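Local coordinates for putative transcriptional regulator (Bacillus cytotoxicus NVH 391-98, PDB 3K4H), which probably regulates transcription as a dimeric LacI-family DNA-binding protein, with a glucose-containing sugar bound in the cleft of its effector-binding part, at residues A[95-100]-A[108-112]; A[10-16]-A[71-77]; A[244-250]-A[273-277]. All coordinates share one frame; numbering follows the deposited sequence.

Interaction 1 of 3, residues A[95-100]-A[108-112]. With GLC (alpha-D-glucopyranose), chain C.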
loop_
_atom_site.group_PDB
_atom_site.type_symbol
_atom_site.label_atom_id
_atom_site.label_comp_id
_atom_site.label_asym_id
_atom_site.label_seq_id
_atom_site.Cartn_x
_atom_site.Cartn_y
_atom_site.Cartn_z
ATOM N N PHE A 95 -10.648 -13.843 -11.307
ATOM C CA PHE A 95 -9.337 -13.386 -11.737
ATOM C C PHE A 95 -8.637 -12.505 -10.711
ATOM O O PHE A 95 -9.253 -11.981 -9.786
ATOM C CB PHE A 95 -9.443 -12.636 -13.051
ATOM C CG PHE A 95 -9.965 -11.240 -12.899
ATOM C CD1 PHE A 95 -11.340 -10.988 -12.940
ATOM C CD2 PHE A 95 -9.084 -10.172 -12.712
ATOM C CE1 PHE A 95 -11.823 -9.706 -12.792
ATOM C CE2 PHE A 95 -9.561 -8.888 -12.568
ATOM C CZ PHE A 95 -10.940 -8.651 -12.602
ATOM N N VAL A 96 -7.335 -12.309 -10.925
ATOM C CA VAL A 96 -6.496 -11.542 -10.001
ATOM C C VAL A 96 -5.527 -10.665 -10.787
ATOM O O VAL A 96 -5.009 -11.100 -11.825
ATOM C CB VAL A 96 -5.693 -12.511 -9.099
ATOM C CG1 VAL A 96 -4.403 -11.866 -8.635
ATOM C CG2 VAL A 96 -6.522 -12.958 -7.915
ATOM N N LEU A 97 -5.278 -9.451 -10.302
ATOM C CA LEU A 97 -4.285 -8.557 -10.930
ATOM C C LEU A 97 -2.888 -8.616 -10.310
ATOM O O LEU A 97 -2.749 -8.805 -9.089
ATOM C CB LEU A 97 -4.743 -7.099 -10.886
ATOM C CG LEU A 97 -5.571 -6.449 -11.986
ATOM C CD1 LEU A 97 -5.510 -4.952 -11.861
ATOM C CD2 LEU A 97 -4.990 -6.807 -13.299
ATOM N N ILE A 98 -1.857 -8.436 -11.143
ATOM C CA ILE A 98 -0.522 -8.062 -10.634
ATOM C C ILE A 98 -0.326 -6.605 -11.038
ATOM O O ILE A 98 0.051 -6.317 -12.163
ATOM C CB ILE A 98 0.642 -8.972 -11.183
ATOM C CG1 ILE A 98 0.373 -10.476 -10.935
ATOM C CG2 ILE A 98 2.012 -8.522 -10.616
ATOM C CD1 ILE A 98 1.647 -11.337 -10.769
ATOM N N GLY A 99 -0.631 -5.688 -10.136
ATOM C CA GLY A 99 -0.696 -4.246 -10.441
ATOM C C GLY A 99 -1.987 -3.619 -9.923
ATOM O O GLY A 99 -3.006 -4.297 -9.789
ATOM N N LYS A 100 -1.945 -2.326 -9.613
ATOM C CA LYS A 100 -3.124 -1.570 -9.220
ATOM C C LYS A 100 -4.133 -1.480 -10.367
ATOM O O LYS A 100 -3.756 -1.264 -11.518
ATOM C CB LYS A 100 -2.694 -0.177 -8.852
ATOM C CG LYS A 100 -3.462 0.452 -7.743
ATOM C CD LYS A 100 -2.782 1.742 -7.303
ATOM C CE LYS A 100 -2.964 2.835 -8.329
ATOM N NZ LYS A 100 -2.335 4.066 -7.827
ATOM N N ILE A 108 -11.850 -5.600 -7.132
ATOM C CA ILE A 108 -10.817 -6.442 -7.736
ATOM C C ILE A 108 -9.745 -6.844 -6.728
ATOM O O ILE A 108 -9.268 -5.991 -5.965
ATOM C CB ILE A 108 -10.148 -5.695 -8.897
ATOM C CG1 ILE A 108 -11.195 -5.282 -9.930
ATOM C CG2 ILE A 108 -9.031 -6.537 -9.547
ATOM C CD1 ILE A 108 -10.800 -4.043 -10.748
ATOM N N THR A 109 -9.269 -8.071 -6.790
ATOM C CA THR A 109 -8.174 -8.488 -5.933
ATOM C C THR A 109 -6.862 -8.413 -6.659
ATOM O O THR A 109 -6.717 -8.956 -7.694
ATOM C CB THR A 109 -8.326 -9.896 -5.543
ATOM O OG1 THR A 109 -9.667 -10.102 -5.150
ATOM C CG2 THR A 109 -7.471 -10.178 -4.407
ATOM N N TYR A 110 -5.904 -7.716 -6.104
ATOM C CA TYR A 110 -4.682 -7.499 -6.789
ATOM C C TYR A 110 -3.464 -7.565 -5.924
ATOM O O TYR A 110 -3.564 -7.431 -4.767
ATOM C CB TYR A 110 -4.776 -6.209 -7.555
ATOM C CG TYR A 110 -4.696 -4.991 -6.738
ATOM C CD1 TYR A 110 -3.500 -4.494 -6.364
ATOM C CD2 TYR A 110 -5.812 -4.308 -6.379
ATOM C CE1 TYR A 110 -3.414 -3.393 -5.647
ATOM C CE2 TYR A 110 -5.733 -3.199 -5.649
ATOM C CZ TYR A 110 -4.529 -2.742 -5.282
ATOM O OH TYR A 110 -4.427 -1.609 -4.542
ATOM N N VAL A 111 -2.319 -7.831 -6.525
ATOM C CA VAL A 111 -1.031 -7.885 -5.869
ATOM C C VAL A 111 -0.135 -6.823 -6.451
ATOM O O VAL A 111 -0.149 -6.618 -7.605
ATOM C CB VAL A 111 -0.397 -9.193 -6.085
ATOM C CG1 VAL A 111 0.787 -9.278 -5.311
ATOM C CG2 VAL A 111 -1.282 -10.220 -5.673
ATOM N N ASP A 112 0.566 -6.068 -5.640
ATOM C CA ASP A 112 1.341 -4.975 -6.161
ATOM C C ASP A 112 2.426 -4.597 -5.234
ATOM O O ASP A 112 2.478 -5.089 -4.188
ATOM C CB ASP A 112 0.441 -3.802 -6.401
ATOM C CG ASP A 112 1.023 -2.801 -7.301
ATOM O OD1 ASP A 112 1.959 -3.110 -7.999
ATOM O OD2 ASP A 112 0.536 -1.693 -7.321
HETATM C C1 GLC C . 4.356 -5.747 -13.156
HETATM C C2 GLC C . 2.871 -5.633 -13.428
HETATM C C3 GLC C . 2.426 -4.293 -12.868
HETATM C C4 GLC C . 2.731 -4.206 -11.361
HETATM C C5 GLC C . 4.183 -4.524 -11.093
HETATM C C6 GLC C . 4.398 -4.598 -9.601
HETATM O O2 GLC C . 2.663 -5.674 -14.821
HETATM O O3 GLC C . 1.071 -4.129 -13.223
HETATM O O4 GLC C . 2.631 -2.900 -10.889
HETATM O O5 GLC C . 4.582 -5.722 -11.751
HETATM O O6 GLC C . 5.161 -3.471 -9.264
#
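One face of the Tyr110 ring is covered by the backbone of Lys100, whose CA stands 4.2 Å from the ring centroid in a CH-pi contact displaced toward the rim. CB of Asp112 lies in the plane of the same ring, at its edge. The lysine and tyrosine side chains run side by side in the same direction, and Lys100 CG comes 3.9 Å from Tyr110 OH. A chi1 of 74° places the tyrosine CG between its own backbone N and carbonyl carbon, bringing the ring beneath the turn at Gly99 and Lys100. Beyond the ring, the ammonium group of Lys100 forms a salt bridge with Asp148. At the other end of the contact the Phe95 ring meets CG2 of Ile108 obliquely, CE2 being 3.9 Å from that methyl.

Between these two aromatic groups the backbones pair in parallel. Thr109 O accepts from Leu97 N at 3.0 Å, and Leu97 O receives the N-H of Val111. The third bond, from Gly99 N to Val111 O, extends the pairing past the end of strand 95-98. Leu97 and Tyr110 share one face of the sheet. Ile98 and Val111 share the other, where both side chains touch Ala254 of helix 247-264.

The two strands then turn their polar groups to the sugar. Ile98 O accepts from glucose O3 at 2.6 Å, while Asp112 OD1 accepts from O4 at 3.0 Å; Gly99 brings CA to 3.3 Å from O3. Parallel strands whose C-terminal ends border a ligand cleft fit the periplasmic-binding-protein-like fold, as in LacI-family regulators; here Ile98 O and Asp112 OD1 are the acceptors this protein places at that edge.

Interaction 2 of 3, residues A[10-16]-A[71-77]. With GLC (alpha-D-glucopyranose), chain C.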
loop_
_atom_site.group_PDB
_atom_site.type_symbol
_atom_site.label_atom_id
_atom_site.label_comp_id
_atom_site.label_asym_id
_atom_site.label_seq_id
_atom_site.Cartn_x
_atom_site.Cartn_y
_atom_site.Cartn_z
ATOM N N THR A 10 -6.408 -25.308 -13.715
ATOM C CA THR A 10 -5.360 -24.788 -14.484
ATOM C C THR A 10 -5.608 -23.365 -14.274
ATOM O O THR A 10 -6.713 -22.985 -14.117
ATOM C CB THR A 10 -5.558 -25.177 -15.890
ATOM O OG1 THR A 10 -5.824 -26.566 -15.922
ATOM C CG2 THR A 10 -4.352 -24.970 -16.632
ATOM N N LEU A 11 -4.572 -22.566 -14.320
ATOM C CA LEU A 11 -4.704 -21.156 -14.156
ATOM C C LEU A 11 -4.231 -20.552 -15.406
ATOM O O LEU A 11 -3.327 -21.013 -15.999
ATOM C CB LEU A 11 -3.833 -20.691 -13.037
ATOM C CG LEU A 11 -4.303 -21.378 -11.795
ATOM C CD1 LEU A 11 -3.600 -20.872 -10.626
ATOM C CD2 LEU A 11 -5.728 -21.099 -11.701
ATOM N N GLY A 12 -4.887 -19.508 -15.812
ATOM C CA GLY A 12 -4.537 -18.820 -17.019
ATOM C C GLY A 12 -3.691 -17.613 -16.734
ATOM O O GLY A 12 -3.872 -16.912 -15.727
ATOM N N LEU A 13 -2.757 -17.367 -17.642
ATOM C CA LEU A 13 -1.893 -16.229 -17.512
ATOM C C LEU A 13 -2.138 -15.347 -18.698
ATOM O O LEU A 13 -2.224 -15.839 -19.826
ATOM C CB LEU A 13 -0.441 -16.673 -17.472
ATOM C CG LEU A 13 -0.056 -17.782 -16.511
ATOM C CD1 LEU A 13 1.425 -18.059 -16.660
ATOM C CD2 LEU A 13 -0.412 -17.461 -15.044
ATOM N N VAL A 14 -2.257 -14.049 -18.452
ATOM C CA VAL A 14 -2.416 -13.109 -19.533
ATOM C C VAL A 14 -1.317 -12.068 -19.488
ATOM O O VAL A 14 -1.090 -11.410 -18.467
ATOM C CB VAL A 14 -3.807 -12.456 -19.524
ATOM C CG1 VAL A 14 -3.960 -11.496 -20.674
ATOM C CG2 VAL A 14 -4.877 -13.508 -19.604
HETATM N N MSE A 15 -0.623 -11.950 -20.617
HETATM C CA MSE A 15 0.380 -10.936 -20.811
HETATM C C MSE A 15 -0.159 -9.600 -21.347
HETATM O O MSE A 15 -1.296 -9.517 -21.799
HETATM C CB MSE A 15 1.427 -11.488 -21.737
HETATM C CG MSE A 15 2.694 -11.788 -21.019
HETATM SE SE MSE A 15 3.024 -13.668 -20.563
HETATM C CE MSE A 15 3.452 -13.286 -18.707
ATOM N N PRO A 16 0.649 -8.540 -21.293
ATOM C CA PRO A 16 0.259 -7.299 -21.957
ATOM C C PRO A 16 0.453 -7.368 -23.462
ATOM O O PRO A 16 -0.035 -6.500 -24.167
ATOM C CB PRO A 16 1.195 -6.260 -21.376
ATOM C CG PRO A 16 1.948 -6.923 -20.327
ATOM C CD PRO A 16 1.865 -8.359 -20.483
ATOM N N GLY A 71 -9.903 -22.560 -14.493
ATOM C CA GLY A 71 -10.564 -22.237 -13.252
ATOM C C GLY A 71 -10.390 -20.785 -12.855
ATOM O O GLY A 71 -11.254 -20.217 -12.172
ATOM N N GLY A 72 -9.293 -20.164 -13.271
ATOM C CA GLY A 72 -9.009 -18.799 -12.838
ATOM C C GLY A 72 -7.960 -18.184 -13.726
ATOM O O GLY A 72 -7.296 -18.907 -14.476
ATOM N N ILE A 73 -7.800 -16.856 -13.662
ATOM C CA ILE A 73 -6.866 -16.166 -14.558
ATOM C C ILE A 73 -6.068 -15.152 -13.776
ATOM O O ILE A 73 -6.644 -14.420 -12.962
ATOM C CB ILE A 73 -7.620 -15.432 -15.672
ATOM C CG1 ILE A 73 -8.231 -16.427 -16.667
ATOM C CG2 ILE A 73 -6.726 -14.461 -16.375
ATOM C CD1 ILE A 73 -9.049 -15.791 -17.790
ATOM N N ILE A 74 -4.751 -15.110 -13.992
ATOM C CA ILE A 74 -3.916 -14.060 -13.407
ATOM C C ILE A 74 -3.578 -13.111 -14.505
ATOM O O ILE A 74 -3.085 -13.531 -15.526
ATOM C CB ILE A 74 -2.592 -14.612 -12.892
ATOM C CG1 ILE A 74 -2.815 -15.749 -11.923
ATOM C CG2 ILE A 74 -1.800 -13.545 -12.174
ATOM C CD1 ILE A 74 -1.544 -16.324 -11.346
ATOM N N LEU A 75 -3.841 -11.829 -14.324
ATOM C CA LEU A 75 -3.385 -10.837 -15.305
ATOM C C LEU A 75 -2.020 -10.328 -14.864
ATOM O O LEU A 75 -1.878 -9.806 -13.744
ATOM C CB LEU A 75 -4.379 -9.687 -15.385
ATOM C CG LEU A 75 -5.598 -9.867 -16.281
ATOM C CD1 LEU A 75 -6.645 -8.862 -15.952
ATOM C CD2 LEU A 75 -5.181 -9.653 -17.720
ATOM N N LEU A 76 -1.011 -10.501 -15.712
ATOM C CA LEU A 76 0.366 -10.151 -15.327
ATOM C C LEU A 76 0.671 -8.679 -15.511
ATOM O O LEU A 76 1.829 -8.254 -15.476
ATOM C CB LEU A 76 1.384 -10.982 -16.089
ATOM C CG LEU A 76 1.598 -12.400 -15.590
ATOM C CD1 LEU A 76 1.272 -12.401 -14.144
ATOM C CD2 LEU A 76 0.695 -13.390 -16.302
ATOM N N TYR A 77 -0.377 -7.905 -15.711
ATOM C CA TYR A 77 -0.221 -6.511 -16.019
ATOM C C TYR A 77 -1.497 -5.761 -15.608
ATOM O O TYR A 77 -2.511 -6.401 -15.288
ATOM C CB TYR A 77 0.035 -6.345 -17.507
ATOM C CG TYR A 77 -1.194 -6.574 -18.326
ATOM C CD1 TYR A 77 -1.623 -7.862 -18.618
ATOM C CD2 TYR A 77 -1.941 -5.503 -18.791
ATOM C CE1 TYR A 77 -2.758 -8.079 -19.371
ATOM C CE2 TYR A 77 -3.083 -5.702 -19.545
ATOM C CZ TYR A 77 -3.488 -6.996 -19.834
ATOM O OH TYR A 77 -4.621 -7.207 -20.571
HETATM C C1 GLC C . 4.356 -5.747 -13.156
HETATM C C2 GLC C . 2.871 -5.633 -13.428
HETATM C C3 GLC C . 2.426 -4.293 -12.868
HETATM C C4 GLC C . 2.731 -4.206 -11.361
HETATM C C5 GLC C . 4.183 -4.524 -11.093
HETATM C C6 GLC C . 4.398 -4.598 -9.601
HETATM O O2 GLC C . 2.663 -5.674 -14.821
HETATM O O3 GLC C . 1.071 -4.129 -13.223
HETATM O O4 GLC C . 2.631 -2.900 -10.889
HETATM O O5 GLC C . 4.582 -5.722 -11.751
HETATM O O6 GLC C . 5.161 -3.471 -9.264
#
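The side chain of Val14 meets three residues, Ile73, Leu75 and Tyr77, in the densest part of this contact. Its CB lies 3.6 Å from CD2 of Leu75, the two side chains running alongside each other. CG1 lies anti to the backbone N (chi1 -179°) and turns to Tyr77 and Leu75, leaving CG2, beside that N, to CG2 of Ile73. Helices 54-66 and 83-90 close over this face. On the other face Leu13 CD2 packs beside Ile74 CD1, and the bent chain of Met15, present as selenomethionine, brings CE to 3.7 Å from CD2 of Leu76. Helix 27-41 covers Met15, Ile74 and Leu76, and Ile74 also meets helix 247-264.

The parallel backbone pairing is regular from Gly12 onward, with Ile74 N bound to Gly12 O at 2.7 Å and Leu76 N to Val14 O at 2.9 Å. It becomes looser toward Thr10 and Gly71. There the bond from Gly71 N to Thr10 O measures 3.2 Å, both residues are partly exposed, and the threonine side chain stays 5.3 Å from the other segment.

Past the C-terminal ends of the strands, Pro16 lies over the centre of one face of the Tyr77 ring, its CA 3.9 Å from the centroid in a CH-pi contact. Val14 O sits at the edge of that ring. Leu76 has its N-H engaged by a strand carbonyl and its side chain packed under a helix; packing and the strand bond together probably hold Leu76 O where it accepts from glucose O2 at 2.8 Å.

Interaction 3 of 3, residues A[244-250]-A[273-277]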
loop_
_atom_site.group_PDB
_atom_site.type_symbol
_atom_site.label_atom_id
_atom_site.label_comp_id
_atom_site.label_asym_id
_atom_site.label_seq_id
_atom_site.Cartn_x
_atom_site.Cartn_y
_atom_site.Cartn_z
ATOM N N ASP A 244 14.626 -3.452 -6.028
ATOM C CA ASP A 244 14.201 -4.821 -6.031
ATOM C C ASP A 244 12.817 -4.762 -5.590
ATOM O O ASP A 244 12.487 -4.124 -4.674
ATOM C CB ASP A 244 14.999 -5.701 -5.110
ATOM C CG ASP A 244 14.684 -7.139 -5.295
ATOM O OD1 ASP A 244 13.513 -7.479 -5.353
ATOM O OD2 ASP A 244 15.593 -7.937 -5.418
ATOM N N VAL A 245 11.998 -5.457 -6.297
ATOM C CA VAL A 245 10.578 -5.289 -6.293
ATOM C C VAL A 245 9.986 -6.694 -6.053
ATOM O O VAL A 245 8.782 -6.891 -6.067
ATOM C CB VAL A 245 10.216 -4.660 -7.653
ATOM C CG1 VAL A 245 9.596 -5.666 -8.626
ATOM C CG2 VAL A 245 9.391 -3.436 -7.485
ATOM N N ASN A 246 10.866 -7.661 -5.819
ATOM C CA ASN A 246 10.473 -8.988 -5.368
ATOM C C ASN A 246 9.529 -9.745 -6.287
ATOM O O ASN A 246 8.544 -10.337 -5.826
ATOM C CB ASN A 246 9.873 -8.895 -3.983
ATOM C CG ASN A 246 10.748 -9.515 -2.939
ATOM O OD1 ASN A 246 10.711 -10.722 -2.743
ATOM N ND2 ASN A 246 11.526 -8.703 -2.254
ATOM N N ILE A 247 9.872 -9.746 -7.576
ATOM C CA ILE A 247 9.051 -10.262 -8.637
ATOM C C ILE A 247 8.462 -11.627 -8.289
ATOM O O ILE A 247 7.264 -11.876 -8.513
ATOM C CB ILE A 247 9.854 -10.357 -9.942
ATOM C CG1 ILE A 247 10.345 -8.974 -10.387
ATOM C CG2 ILE A 247 9.007 -10.969 -11.061
ATOM C CD1 ILE A 247 11.736 -8.978 -10.975
ATOM N N TYR A 248 9.294 -12.508 -7.750
ATOM C CA TYR A 248 8.888 -13.869 -7.481
ATOM C C TYR A 248 7.699 -13.857 -6.524
ATOM O O TYR A 248 6.712 -14.568 -6.723
ATOM C CB TYR A 248 10.068 -14.624 -6.865
ATOM C CG TYR A 248 9.761 -16.002 -6.337
ATOM C CD1 TYR A 248 9.985 -17.125 -7.126
ATOM C CD2 TYR A 248 9.242 -16.192 -5.051
ATOM C CE1 TYR A 248 9.719 -18.410 -6.647
ATOM C CE2 TYR A 248 8.965 -17.463 -4.561
ATOM C CZ TYR A 248 9.218 -18.565 -5.371
ATOM O OH TYR A 248 8.948 -19.837 -4.939
ATOM N N GLN A 249 7.802 -13.057 -5.468
ATOM C CA GLN A 249 6.785 -13.060 -4.430
ATOM C C GLN A 249 5.496 -12.435 -4.983
ATOM O O GLN A 249 4.397 -12.872 -4.615
ATOM C CB GLN A 249 7.284 -12.365 -3.165
ATOM C CG GLN A 249 6.853 -13.060 -1.879
ATOM C CD GLN A 249 7.389 -14.518 -1.700
ATOM O OE1 GLN A 249 8.599 -14.785 -1.817
ATOM N NE2 GLN A 249 6.479 -15.445 -1.365
ATOM N N LEU A 250 5.632 -11.473 -5.905
ATOM C CA LEU A 250 4.480 -10.930 -6.599
ATOM C C LEU A 250 3.736 -12.083 -7.244
ATOM O O LEU A 250 2.529 -12.152 -7.150
ATOM C CB LEU A 250 4.881 -9.906 -7.676
ATOM C CG LEU A 250 5.411 -8.510 -7.315
ATOM C CD1 LEU A 250 5.756 -7.770 -8.610
ATOM C CD2 LEU A 250 4.441 -7.674 -6.466
ATOM N N ILE A 273 0.351 -6.096 -0.683
ATOM C CA ILE A 273 1.505 -5.263 -1.017
ATOM C C ILE A 273 2.809 -5.961 -0.650
ATOM O O ILE A 273 3.073 -6.209 0.538
ATOM C CB ILE A 273 1.426 -3.871 -0.350
ATOM C CG1 ILE A 273 0.149 -3.136 -0.761
ATOM C CG2 ILE A 273 2.651 -3.022 -0.690
ATOM C CD1 ILE A 273 -0.092 -3.027 -2.257
ATOM N N ILE A 274 3.614 -6.270 -1.665
ATOM C CA ILE A 274 4.881 -6.974 -1.487
ATOM C C ILE A 274 5.984 -5.926 -1.322
ATOM O O ILE A 274 6.038 -4.959 -2.084
ATOM C CB ILE A 274 5.157 -7.900 -2.725
ATOM C CG1 ILE A 274 4.603 -9.316 -2.536
ATOM C CG2 ILE A 274 6.634 -8.039 -3.013
ATOM C CD1 ILE A 274 3.106 -9.424 -2.496
ATOM N N PRO A 275 6.886 -6.105 -0.346
ATOM C CA PRO A 275 7.921 -5.105 -0.128
ATOM C C PRO A 275 8.896 -4.969 -1.277
ATOM O O PRO A 275 9.230 -5.949 -1.965
ATOM C CB PRO A 275 8.686 -5.638 1.073
ATOM C CG PRO A 275 7.785 -6.626 1.710
ATOM C CD PRO A 275 7.062 -7.246 0.553
ATOM N N HIS A 276 9.360 -3.738 -1.449
ATOM C CA HIS A 276 10.415 -3.398 -2.381
ATOM C C HIS A 276 11.651 -2.975 -1.590
ATOM O O HIS A 276 11.558 -2.731 -0.400
ATOM C CB HIS A 276 9.948 -2.253 -3.263
ATOM C CG HIS A 276 9.713 -0.977 -2.514
ATOM N ND1 HIS A 276 8.512 -0.686 -1.902
ATOM C CD2 HIS A 276 10.526 0.081 -2.279
ATOM C CE1 HIS A 276 8.591 0.501 -1.329
ATOM N NE2 HIS A 276 9.800 0.989 -1.544
ATOM N N LYS A 277 12.804 -2.898 -2.251
ATOM C CA LYS A 277 14.052 -2.474 -1.620
ATOM C C LYS A 277 14.907 -1.726 -2.630
ATOM O O LYS A 277 15.210 -2.235 -3.702
ATOM C CB LYS A 277 14.830 -3.689 -1.156
ATOM C CG LYS A 277 15.547 -3.480 0.132
ATOM C CD LYS A 277 16.779 -4.358 0.190
ATOM C CE LYS A 277 17.452 -4.286 1.566
ATOM N NZ LYS A 277 17.004 -5.503 2.293
#
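Asp244 and Lys277 satisfy each other's backbone in both directions: Asp244 N donates to Lys277 O at 2.7 Å, and Lys277 N returns a bond of 2.7 Å to Asp244 O. They form an antiparallel hydrogen-bonded pair. The aspartate carboxylate is divided between two donors. With CG anti to the backbone N (chi1 -171°), OD1 reaches forward to accept from Asn246 N at 2.7 Å, an Asx turn, and OD2 is held by Asn229. Asn246 occupies the N-cap position of helix 247-264, and its O takes the N-H of Leu250.

Both segments are interdomain crossovers of the periplasmic-binding-protein-like fold. Segment 244-250 leads from the sheet of one domain into a helix packed on the other, and 273-277 joins the last strands of the two sheets. Asn113 is bound to both, its ND2 group donating to Val245 O and to Ile274 O.

Apolar contacts gather at the start of the helix. Ile274 spreads over it, CG2 against Asn246 CB at 3.5 Å, CG1 near Gln249, and CB 3.8 Å from CD2 of Leu250, a residue that also touches a bound glucose. His276 turns its imidazole away from the contact, where NE2 is hydrogen-bonded to Glu121 OE1.

Interactions 2, 1 and 3 follow one another along the chain without overlap. The first two belong to one parallel sheet, in which strands 72-75 and 95-98 are neighbours, so their centres lie only 11 Å apart and together they join four consecutive strands, 10-14 to 110-112. Interaction 3 is centred 14 Å from interaction 1 and touches it, the N-H of Ile274 probably bonding to Asp112 O. From interaction 2 it is separated by about 7 Å between nearest atoms, yet helix 247-264, which begins there, packs on both others. All three border the sugar cleft, an arrangement through which ligand binding could be coupled to the domain crossovers, and Ile273 continues the sheet into the second subunit.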